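Local coordinates for protein beta-xylosidase (Uncultured organism, PDB 4MLG) that probably hydrolyses xylo-oligosaccharides, releasing xylose from their non-reducing ends, as a beta-propeller beta-xylosidase of glycoside hydrolase family 43, at residues N127-S132 against L193-E198; D216-F221 against G241-I246; S237-D242 against W271-S276. All blocks are in the same frame, centred on the assembly; numbering follows the deposited sequence.

Contact 1: residues N127-S132 against L193-E198; sequences NPIKGS and LEFAEE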
loop_
_atom_site.group_PDB
_atom_site.type_symbol
_atom_site.label_atom_id
_atom_site.label_comp_id
_atom_site.label_asym_id
_atom_site.label_seq_id
_atom_site.Cartn_x
_atom_site.Cartn_y
_atom_site.Cartn_z
ATOM N N ASN A 127 -9.620 7.350 2.934
ATOM C CA ASN A 127 -8.592 6.500 2.346
ATOM C C ASN A 127 -7.647 7.285 1.444
ATOM O O ASN A 127 -8.034 8.302 0.869
ATOM C CB ASN A 127 -9.229 5.344 1.570
ATOM C CG ASN A 127 -9.988 4.386 2.468
ATOM O OD1 ASN A 127 -11.200 4.510 2.642
ATOM N ND2 ASN A 127 -9.276 3.424 3.045
ATOM N N PRO A 128 -6.393 6.820 1.324
ATOM C CA PRO A 128 -5.435 7.503 0.453
ATOM C C PRO A 128 -5.800 7.332 -1.017
ATOM O O PRO A 128 -6.597 6.457 -1.352
ATOM C CB PRO A 128 -4.120 6.781 0.754
ATOM C CG PRO A 128 -4.533 5.430 1.221
ATOM C CD PRO A 128 -5.790 5.661 2.004
ATOM N N ILE A 129 -5.218 8.165 -1.874
ATOM C CA ILE A 129 -5.445 8.088 -3.313
ATOM C C ILE A 129 -5.017 6.729 -3.862
ATOM O O ILE A 129 -3.932 6.240 -3.553
ATOM C CB ILE A 129 -4.674 9.198 -4.055
ATOM C CG1 ILE A 129 -5.130 10.579 -3.577
ATOM C CG2 ILE A 129 -4.852 9.071 -5.561
ATOM C CD1 ILE A 129 -4.402 11.728 -4.251
ATOM N N LYS A 130 -5.879 6.122 -4.670
ATOM C CA LYS A 130 -5.595 4.821 -5.263
ATOM C C LYS A 130 -4.363 4.871 -6.160
ATOM O O LYS A 130 -4.283 5.693 -7.074
ATOM C CB LYS A 130 -6.803 4.329 -6.063
ATOM C CG LYS A 130 -8.073 4.189 -5.243
ATOM C CD LYS A 130 -9.269 3.893 -6.129
ATOM C CE LYS A 130 -10.511 3.626 -5.298
ATOM N NZ LYS A 130 -10.834 4.758 -4.386
ATOM N N GLY A 131 -3.404 3.990 -5.890
ATOM C CA GLY A 131 -2.202 3.899 -6.696
ATOM C C GLY A 131 -1.099 4.837 -6.246
ATOM O O GLY A 131 0.030 4.756 -6.731
ATOM N N SER A 132 -1.427 5.728 -5.316
ATOM C CA SER A 132 -0.472 6.721 -4.835
ATOM C C SER A 132 0.674 6.081 -4.059
ATOM O O SER A 132 0.492 5.065 -3.385
ATOM C CB SER A 132 -1.175 7.758 -3.958
ATOM O OG SER A 132 -1.759 7.147 -2.822
ATOM N N LEU A 193 -9.965 13.743 -6.529
ATOM C CA LEU A 193 -9.880 12.730 -5.483
ATOM C C LEU A 193 -9.005 11.552 -5.900
ATOM O O LEU A 193 -8.456 10.846 -5.053
ATOM C CB LEU A 193 -11.275 12.233 -5.102
ATOM C CG LEU A 193 -12.258 13.286 -4.592
ATOM C CD1 LEU A 193 -13.571 12.639 -4.177
ATOM C CD2 LEU A 193 -11.654 14.075 -3.440
ATOM N N GLU A 194 -8.884 11.337 -7.206
ATOM C CA GLU A 194 -8.101 10.221 -7.725
ATOM C C GLU A 194 -7.271 10.626 -8.934
ATOM O O GLU A 194 -7.453 11.711 -9.489
ATOM C CB GLU A 194 -9.012 9.048 -8.104
ATOM C CG GLU A 194 -9.786 8.440 -6.944
ATOM C CD GLU A 194 -8.892 7.747 -5.932
ATOM O OE1 GLU A 194 -7.726 7.448 -6.265
ATOM O OE2 GLU A 194 -9.358 7.499 -4.800
ATOM N N PHE A 195 -6.359 9.746 -9.336
ATOM C CA PHE A 195 -5.570 9.951 -10.544
ATOM C C PHE A 195 -6.448 9.715 -11.767
ATOM O O PHE A 195 -7.355 8.886 -11.734
ATOM C CB PHE A 195 -4.370 8.999 -10.577
ATOM C CG PHE A 195 -3.362 9.244 -9.488
ATOM C CD1 PHE A 195 -3.315 10.460 -8.819
ATOM C CD2 PHE A 195 -2.453 8.258 -9.137
ATOM C CE1 PHE A 195 -2.383 10.684 -7.813
ATOM C CE2 PHE A 195 -1.519 8.475 -8.135
ATOM C CZ PHE A 195 -1.484 9.689 -7.473
ATOM N N ALA A 196 -6.186 10.449 -12.842
ATOM C CA ALA A 196 -6.935 10.273 -14.082
ATOM C C ALA A 196 -6.224 9.283 -14.998
ATOM O O ALA A 196 -6.814 8.754 -15.940
ATOM C CB ALA A 196 -7.122 11.608 -14.786
ATOM N N GLU A 197 -4.951 9.041 -14.709
ATOM C CA GLU A 197 -4.125 8.162 -15.525
ATOM C C GLU A 197 -3.031 7.541 -14.669
ATOM O O GLU A 197 -2.982 7.756 -13.459
ATOM C CB GLU A 197 -3.484 8.951 -16.666
ATOM C CG GLU A 197 -2.543 10.045 -16.182
ATOM C CD GLU A 197 -1.859 10.778 -17.316
ATOM O OE1 GLU A 197 -2.164 10.478 -18.489
ATOM O OE2 GLU A 197 -1.012 11.652 -17.031
ATOM N N GLU A 198 -2.152 6.771 -15.301
ATOM C CA GLU A 198 -1.002 6.212 -14.606
ATOM C C GLU A 198 0.141 7.219 -14.583
ATOM O O GLU A 198 0.444 7.839 -15.602
ATOM C CB GLU A 198 -0.532 4.917 -15.271
ATOM C CG GLU A 198 -1.498 3.752 -15.151
ATOM C CD GLU A 198 -0.828 2.419 -15.424
ATOM O OE1 GLU A 198 0.226 2.147 -14.811
ATOM O OE2 GLU A 198 -1.353 1.647 -16.254
#
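The phenyl ring of Phe195 carries Ile129 on one face: the branch methyl CG2 stands over it in a CH-pi contact, 3.8 Å from CG2 to the ring centroid and displaced toward the CE1 side. The turn backbone approaches the same ring obliquely, with Ser132 CA 3.9 Å from Phe195 CE2 and Lys130 O beside CD2. The second flat group is the Glu194 carboxylate, and Lys130 engages both of its oxygens. The backbone N of Lys130 donates to the syn lone pair of Glu194 OE1 at 2.8 Å (143° at the hydrogen), while NZ reaches OE2 at 3.1 Å from above, 62° out of the carboxylate plane. A bend at chi2 (-67°) carries Glu194 CD back toward the turn. Ile129 to Ser132 form a type II beta turn closed by Ser132 N to Ile129 O at 3.1 Å, with Gly131 at its positive-phi position. This turn lies in the connection between two propeller blades and meets a loop joining two strands of the later blade; Lys130 NZ also bonds Asn127 OD1 of the second subunit, and Gly131 O bonds Asn105 ND2 of that subunit. With one carboxylate paired to both an amide N-H and an ammonium group, the lysine is held at backbone and tip alike, and the carboxylate probably offsets much of its charge where NZ also reaches the second subunit.

Contact 2: residues D216-F221 against G241-I246; sequences DTKRRF and GDTHLI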
loop_
_atom_site.group_PDB
_atom_site.type_symbol
_atom_site.label_atom_id
_atom_site.label_comp_id
_atom_site.label_asym_id
_atom_site.label_seq_id
_atom_site.Cartn_x
_atom_site.Cartn_y
_atom_site.Cartn_z
ATOM N N ASP A 216 25.538 11.647 -10.636
ATOM C CA ASP A 216 25.470 13.101 -10.732
ATOM C C ASP A 216 24.600 13.679 -9.618
ATOM O O ASP A 216 23.562 14.280 -9.886
ATOM C CB ASP A 216 24.916 13.513 -12.097
ATOM C CG ASP A 216 25.265 14.942 -12.464
ATOM O OD1 ASP A 216 25.602 15.733 -11.557
ATOM O OD2 ASP A 216 25.197 15.277 -13.665
ATOM N N THR A 217 25.039 13.513 -8.373
ATOM C CA THR A 217 24.228 13.879 -7.212
ATOM C C THR A 217 24.050 15.386 -7.028
ATOM O O THR A 217 23.309 15.824 -6.148
ATOM C CB THR A 217 24.797 13.280 -5.908
ATOM O OG1 THR A 217 26.111 13.800 -5.672
ATOM C CG2 THR A 217 24.861 11.763 -6.001
ATOM N N LYS A 218 24.726 16.177 -7.853
ATOM C CA LYS A 218 24.601 17.628 -7.771
ATOM C C LYS A 218 23.495 18.157 -8.682
ATOM O O LYS A 218 23.126 19.329 -8.607
ATOM C CB LYS A 218 25.938 18.304 -8.086
ATOM C CG LYS A 218 26.748 18.657 -6.845
ATOM C CD LYS A 218 28.159 19.112 -7.186
ATOM C CE LYS A 218 29.094 17.927 -7.366
ATOM N NZ LYS A 218 30.513 18.361 -7.490
ATOM N N ARG A 219 22.964 17.283 -9.530
ATOM C CA ARG A 219 21.916 17.662 -10.473
ATOM C C ARG A 219 20.752 16.675 -10.432
ATOM O O ARG A 219 19.619 17.028 -10.758
ATOM C CB ARG A 219 22.486 17.749 -11.892
ATOM C CG ARG A 219 23.588 18.785 -12.053
ATOM C CD ARG A 219 24.574 18.380 -13.135
ATOM N NE ARG A 219 24.062 18.612 -14.482
ATOM C CZ ARG A 219 24.592 18.083 -15.580
ATOM N NH1 ARG A 219 25.640 17.277 -15.487
ATOM N NH2 ARG A 219 24.069 18.350 -16.768
ATOM N N ARG A 220 21.045 15.441 -10.029
ATOM C CA ARG A 220 20.048 14.374 -9.940
ATOM C C ARG A 220 18.905 14.728 -8.989
ATOM O O ARG A 220 19.126 15.334 -7.943
ATOM C CB ARG A 220 20.725 13.072 -9.495
ATOM C CG ARG A 220 19.806 12.060 -8.834
ATOM C CD ARG A 220 20.332 11.660 -7.466
ATOM N NE ARG A 220 20.431 12.806 -6.568
ATOM C CZ ARG A 220 20.881 12.742 -5.320
ATOM N NH1 ARG A 220 21.276 11.583 -4.811
ATOM N NH2 ARG A 220 20.936 13.839 -4.579
ATOM N N PHE A 221 17.684 14.353 -9.362
ATOM C CA PHE A 221 16.519 14.602 -8.522
ATOM C C PHE A 221 16.575 13.803 -7.223
ATOM O O PHE A 221 16.908 12.618 -7.227
ATOM C CB PHE A 221 15.231 14.267 -9.277
ATOM C CG PHE A 221 13.989 14.412 -8.444
ATOM C CD1 PHE A 221 13.409 15.657 -8.251
ATOM C CD2 PHE A 221 13.400 13.305 -7.853
ATOM C CE1 PHE A 221 12.265 15.796 -7.481
ATOM C CE2 PHE A 221 12.256 13.436 -7.081
ATOM C CZ PHE A 221 11.688 14.683 -6.896
ATOM N N GLY A 241 19.102 16.885 -2.259
ATOM C CA GLY A 241 19.365 16.094 -1.070
ATOM C C GLY A 241 20.759 16.201 -0.479
ATOM O O GLY A 241 21.081 17.172 0.208
ATOM N N ASP A 242 21.586 15.194 -0.745
ATOM C CA ASP A 242 22.901 15.088 -0.117
ATOM C C ASP A 242 23.930 16.087 -0.647
ATOM O O ASP A 242 25.068 16.115 -0.178
ATOM C CB ASP A 242 23.437 13.659 -0.226
ATOM C CG ASP A 242 23.566 13.191 -1.661
ATOM O OD1 ASP A 242 22.844 13.724 -2.529
ATOM O OD2 ASP A 242 24.388 12.286 -1.918
ATOM N N THR A 243 23.535 16.898 -1.623
ATOM C CA THR A 243 24.383 17.991 -2.084
ATOM C C THR A 243 23.772 19.332 -1.691
ATOM O O THR A 243 24.339 20.389 -1.966
ATOM C CB THR A 243 24.640 17.935 -3.601
ATOM O OG1 THR A 243 23.402 17.751 -4.295
ATOM C CG2 THR A 243 25.581 16.787 -3.936
ATOM N N HIS A 244 22.608 19.268 -1.047
ATOM C CA HIS A 244 21.976 20.429 -0.423
ATOM C C HIS A 244 21.689 21.578 -1.394
ATOM O O HIS A 244 21.826 22.746 -1.037
ATOM C CB HIS A 244 22.831 20.936 0.747
ATOM C CG HIS A 244 23.341 19.846 1.641
ATOM N ND1 HIS A 244 24.410 19.045 1.303
ATOM C CD2 HIS A 244 22.932 19.430 2.863
ATOM C CE1 HIS A 244 24.634 18.179 2.275
ATOM N NE2 HIS A 244 23.751 18.392 3.234
ATOM N N LEU A 245 21.283 21.243 -2.615
ATOM C CA LEU A 245 21.014 22.259 -3.628
ATOM C C LEU A 245 19.543 22.300 -4.021
ATOM O O LEU A 245 18.849 21.285 -3.980
ATOM C CB LEU A 245 21.846 21.999 -4.884
ATOM C CG LEU A 245 23.356 21.846 -4.738
ATOM C CD1 LEU A 245 23.956 21.357 -6.044
ATOM C CD2 LEU A 245 23.984 23.161 -4.321
ATOM N N ILE A 246 19.077 23.484 -4.403
ATOM C CA ILE A 246 17.787 23.618 -5.064
ATOM C C ILE A 246 18.037 23.990 -6.521
ATOM O O ILE A 246 18.315 25.147 -6.839
ATOM C CB ILE A 246 16.894 24.681 -4.394
ATOM C CG1 ILE A 246 16.539 24.256 -2.969
ATOM C CG2 ILE A 246 15.615 24.895 -5.196
ATOM C CD1 ILE A 246 15.614 23.057 -2.902
#
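Thr243 faces Thr217 and Lys218, and its short side chain makes a different contact with each atom. CB lies 3.6 Å from the carbonyl oxygen of Thr217 and also approaches Lys218 CG. From there OG1 donates to Thr217 O at 2.7 Å, arriving at a C=O...donor angle of 137° and tilted 29° from the carbonyl plane; the same hydroxyl is hydrogen-bonded to Thr240 OG1. The methyl CG2, set anti to the carbonyl carbon of its own residue, is 3.5 Å from Thr217 OG1 and 3.6 Å from Lys218 CG, where the two side chains cross at about a right angle. Beyond it, Leu245 CD1 packs on Lys218 O at 3.4 Å. Nearby, the guanidinium of Arg220, with Thr217 CB over the centre of one face, turns its edge to Asp242 in a salt bridge from NH2 to OD1, a pairing whose detail is doubtful, since NH2 is modelled too close to another atom. Residues 241-246 span most of the hairpin turn between strands 233-239 and 246-251 and enter the second of them, with His244 N bonding Gly241 O, while the loop 216-221 leads into strand 223-230, which pairs with the first hairpin strand on its other side.

Contact 3: residues S237-D242 against W271-S276; sequences SYSTGD and WTTHHS. With CA (calcium ion), chain M; SO4 (sulfate ion), chain N.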
loop_
_atom_site.group_PDB
_atom_site.type_symbol
_atom_site.label_atom_id
_atom_site.label_comp_id
_atom_site.label_asym_id
_atom_site.label_seq_id
_atom_site.Cartn_x
_atom_site.Cartn_y
_atom_site.Cartn_z
ATOM N N SER A 237 11.616 22.956 -10.511
ATOM C CA SER A 237 12.670 23.044 -9.511
ATOM C C SER A 237 12.543 21.912 -8.496
ATOM O O SER A 237 11.473 21.316 -8.349
ATOM C CB SER A 237 12.641 24.404 -8.816
ATOM O OG SER A 237 11.372 24.658 -8.240
ATOM N N TYR A 238 13.639 21.619 -7.801
ATOM C CA TYR A 238 13.692 20.466 -6.910
ATOM C C TYR A 238 14.903 20.512 -5.984
ATOM O O TYR A 238 15.789 21.351 -6.147
ATOM C CB TYR A 238 13.720 19.171 -7.726
ATOM C CG TYR A 238 14.864 19.091 -8.715
ATOM C CD1 TYR A 238 16.037 18.418 -8.397
ATOM C CD2 TYR A 238 14.770 19.687 -9.966
ATOM C CE1 TYR A 238 17.083 18.344 -9.297
ATOM C CE2 TYR A 238 15.810 19.619 -10.871
ATOM C CZ TYR A 238 16.964 18.946 -10.531
ATOM O OH TYR A 238 18.001 18.875 -11.430
ATOM N N SER A 239 14.932 19.599 -5.016
ATOM C CA SER A 239 16.056 19.478 -4.092
ATOM C C SER A 239 16.959 18.314 -4.491
ATOM O O SER A 239 16.487 17.300 -5.003
ATOM C CB SER A 239 15.555 19.276 -2.661
ATOM O OG SER A 239 16.612 18.916 -1.789
ATOM N N THR A 240 18.258 18.463 -4.250
ATOM C CA THR A 240 19.223 17.436 -4.622
ATOM C C THR A 240 19.717 16.645 -3.413
ATOM O O THR A 240 20.641 15.841 -3.527
ATOM C CB THR A 240 20.433 18.035 -5.358
ATOM O OG1 THR A 240 21.140 18.918 -4.478
ATOM C CG2 THR A 240 19.984 18.800 -6.593
ATOM N N GLY A 241 19.102 16.885 -2.259
ATOM C CA GLY A 241 19.365 16.094 -1.070
ATOM C C GLY A 241 20.759 16.201 -0.479
ATOM O O GLY A 241 21.081 17.172 0.208
ATOM N N ASP A 242 21.586 15.194 -0.745
ATOM C CA ASP A 242 22.901 15.088 -0.117
ATOM C C ASP A 242 23.930 16.087 -0.647
ATOM O O ASP A 242 25.068 16.115 -0.178
ATOM C CB ASP A 242 23.437 13.659 -0.226
ATOM C CG ASP A 242 23.566 13.191 -1.661
ATOM O OD1 ASP A 242 22.844 13.724 -2.529
ATOM O OD2 ASP A 242 24.388 12.286 -1.918
ATOM N N TRP A 271 20.604 19.985 6.937
ATOM C CA TRP A 271 20.825 18.998 5.889
ATOM C C TRP A 271 19.802 19.136 4.767
ATOM O O TRP A 271 20.118 18.936 3.596
ATOM C CB TRP A 271 20.769 17.585 6.474
ATOM C CG TRP A 271 21.353 16.531 5.582
ATOM C CD1 TRP A 271 22.614 16.013 5.644
ATOM C CD2 TRP A 271 20.698 15.860 4.497
ATOM N NE1 TRP A 271 22.785 15.063 4.665
ATOM C CE2 TRP A 271 21.623 14.951 3.948
ATOM C CE3 TRP A 271 19.418 15.940 3.938
ATOM C CZ2 TRP A 271 21.311 14.129 2.867
ATOM C CZ3 TRP A 271 19.111 15.124 2.862
ATOM C CH2 TRP A 271 20.053 14.231 2.339
ATOM N N THR A 272 18.572 19.481 5.130
ATOM C CA THR A 272 17.490 19.537 4.158
ATOM C C THR A 272 17.289 20.935 3.587
ATOM O O THR A 272 17.514 21.937 4.263
ATOM C CB THR A 272 16.161 19.069 4.774
ATOM O OG1 THR A 272 15.733 20.012 5.762
ATOM C CG2 THR A 272 16.327 17.704 5.419
ATOM N N THR A 273 16.866 20.987 2.329
ATOM C CA THR A 273 16.458 22.238 1.706
ATOM C C THR A 273 15.176 22.015 0.901
ATOM O O THR A 273 15.088 21.096 0.087
ATOM C CB THR A 273 17.584 22.851 0.835
ATOM O OG1 THR A 273 17.124 24.069 0.236
ATOM C CG2 THR A 273 18.036 21.882 -0.253
ATOM N N HIS A 274 14.171 22.843 1.161
ATOM C CA HIS A 274 12.864 22.684 0.532
ATOM C C HIS A 274 12.319 24.057 0.179
ATOM O O HIS A 274 12.635 25.038 0.849
ATOM C CB HIS A 274 11.907 21.971 1.483
ATOM C CG HIS A 274 10.828 21.198 0.791
ATOM N ND1 HIS A 274 10.793 19.821 0.779
ATOM C CD2 HIS A 274 9.748 21.610 0.087
ATOM C CE1 HIS A 274 9.735 19.416 0.100
ATOM N NE2 HIS A 274 9.086 20.482 -0.334
ATOM N N HIS A 275 11.493 24.133 -0.860
ATOM C CA HIS A 275 11.103 25.435 -1.389
ATOM C C HIS A 275 9.746 25.467 -2.086
ATOM O O HIS A 275 9.057 24.453 -2.201
ATOM C CB HIS A 275 12.143 25.894 -2.401
ATOM C CG HIS A 275 12.055 25.163 -3.702
ATOM N ND1 HIS A 275 12.325 23.817 -3.813
ATOM C CD2 HIS A 275 11.697 25.580 -4.938
ATOM C CE1 HIS A 275 12.152 23.438 -5.066
ATOM N NE2 HIS A 275 11.769 24.489 -5.770
ATOM N N SER A 276 9.396 26.659 -2.559
ATOM C CA SER A 276 8.231 26.883 -3.408
ATOM C C SER A 276 8.344 28.272 -4.030
ATOM O O SER A 276 8.614 29.250 -3.331
ATOM C CB SER A 276 6.934 26.771 -2.606
ATOM O OG SER A 276 6.845 27.793 -1.629
HETATM CA CA CA M . 6.845 21.131 -1.864
HETATM S S SO4 N . 10.860 16.175 3.709
HETATM O O1 SO4 N . 10.389 16.942 4.857
HETATM O O2 SO4 N . 11.128 17.077 2.593
HETATM O O3 SO4 N . 12.084 15.463 4.068
HETATM O O4 SO4 N . 9.830 15.219 3.314
HETATM O O HOH W 1 18.933 18.555 1.129
#
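Two consecutive histidines serve opposite sides of one backbone: His275 turns to Ser237, whereas His274 turns away from the strand and binds the calcium ion. His275 meets Ser237 OG at its ring edge, NE2 2.5 Å from OG in a hydrogen bond that either could donate. His274 NE2 lies 2.8 Å from the calcium ion, in the ring plane, and Asp85 is the other protein ligand; a sulfate lies weakly bonded at ND1. In the beta-propeller, 271-276 is the passage from one blade to the next, laid antiparallel (175°) against the end of strand 233-239, so the contact joins a blade to the ion bound near the middle of the fold. Ser239 OG accepts from Gly241 N at 3.2 Å, making an ST turn, and gives a weak bond to Thr273 O. Trp271 CG, anti to its backbone N (chi1 -164°), starts the indole toward this turn; Gly241 O lies over one ring face, off-centre, with CH2 3.5 Å from Gly241 C and Asp242 CA oblique. An alanine here would probably leave the Gly241-Asp242 backbone without its aromatic cover and His244 without its edge-to-face partner. One water bridges Gly241 O and Trp271 O, donating to both.

In the fold
Contacts 2 and 3 form one continuous region, their centres 8 Å apart, because Gly241 and Asp242 belong to both: one side of this turn meets the loop 216-221 and the other meets 271-276. Further ties are probable hydrogen bonds, Arg219 O to Tyr238 OH at 2.5 Å and Leu245 O to Thr240 N at 2.9 Å. Contact 3 holds a calcium ligand, and the CA atom of Gly241 is about 14 Å from the calcium ion. Contact 1 stands apart, its centre 29 Å from that of contact 2 and 25 Å from that of contact 3, at the subunit interface. The catalytic pocket of family 43 enzymes opens at the propeller axis, so contact 3 is probably the nearest to it.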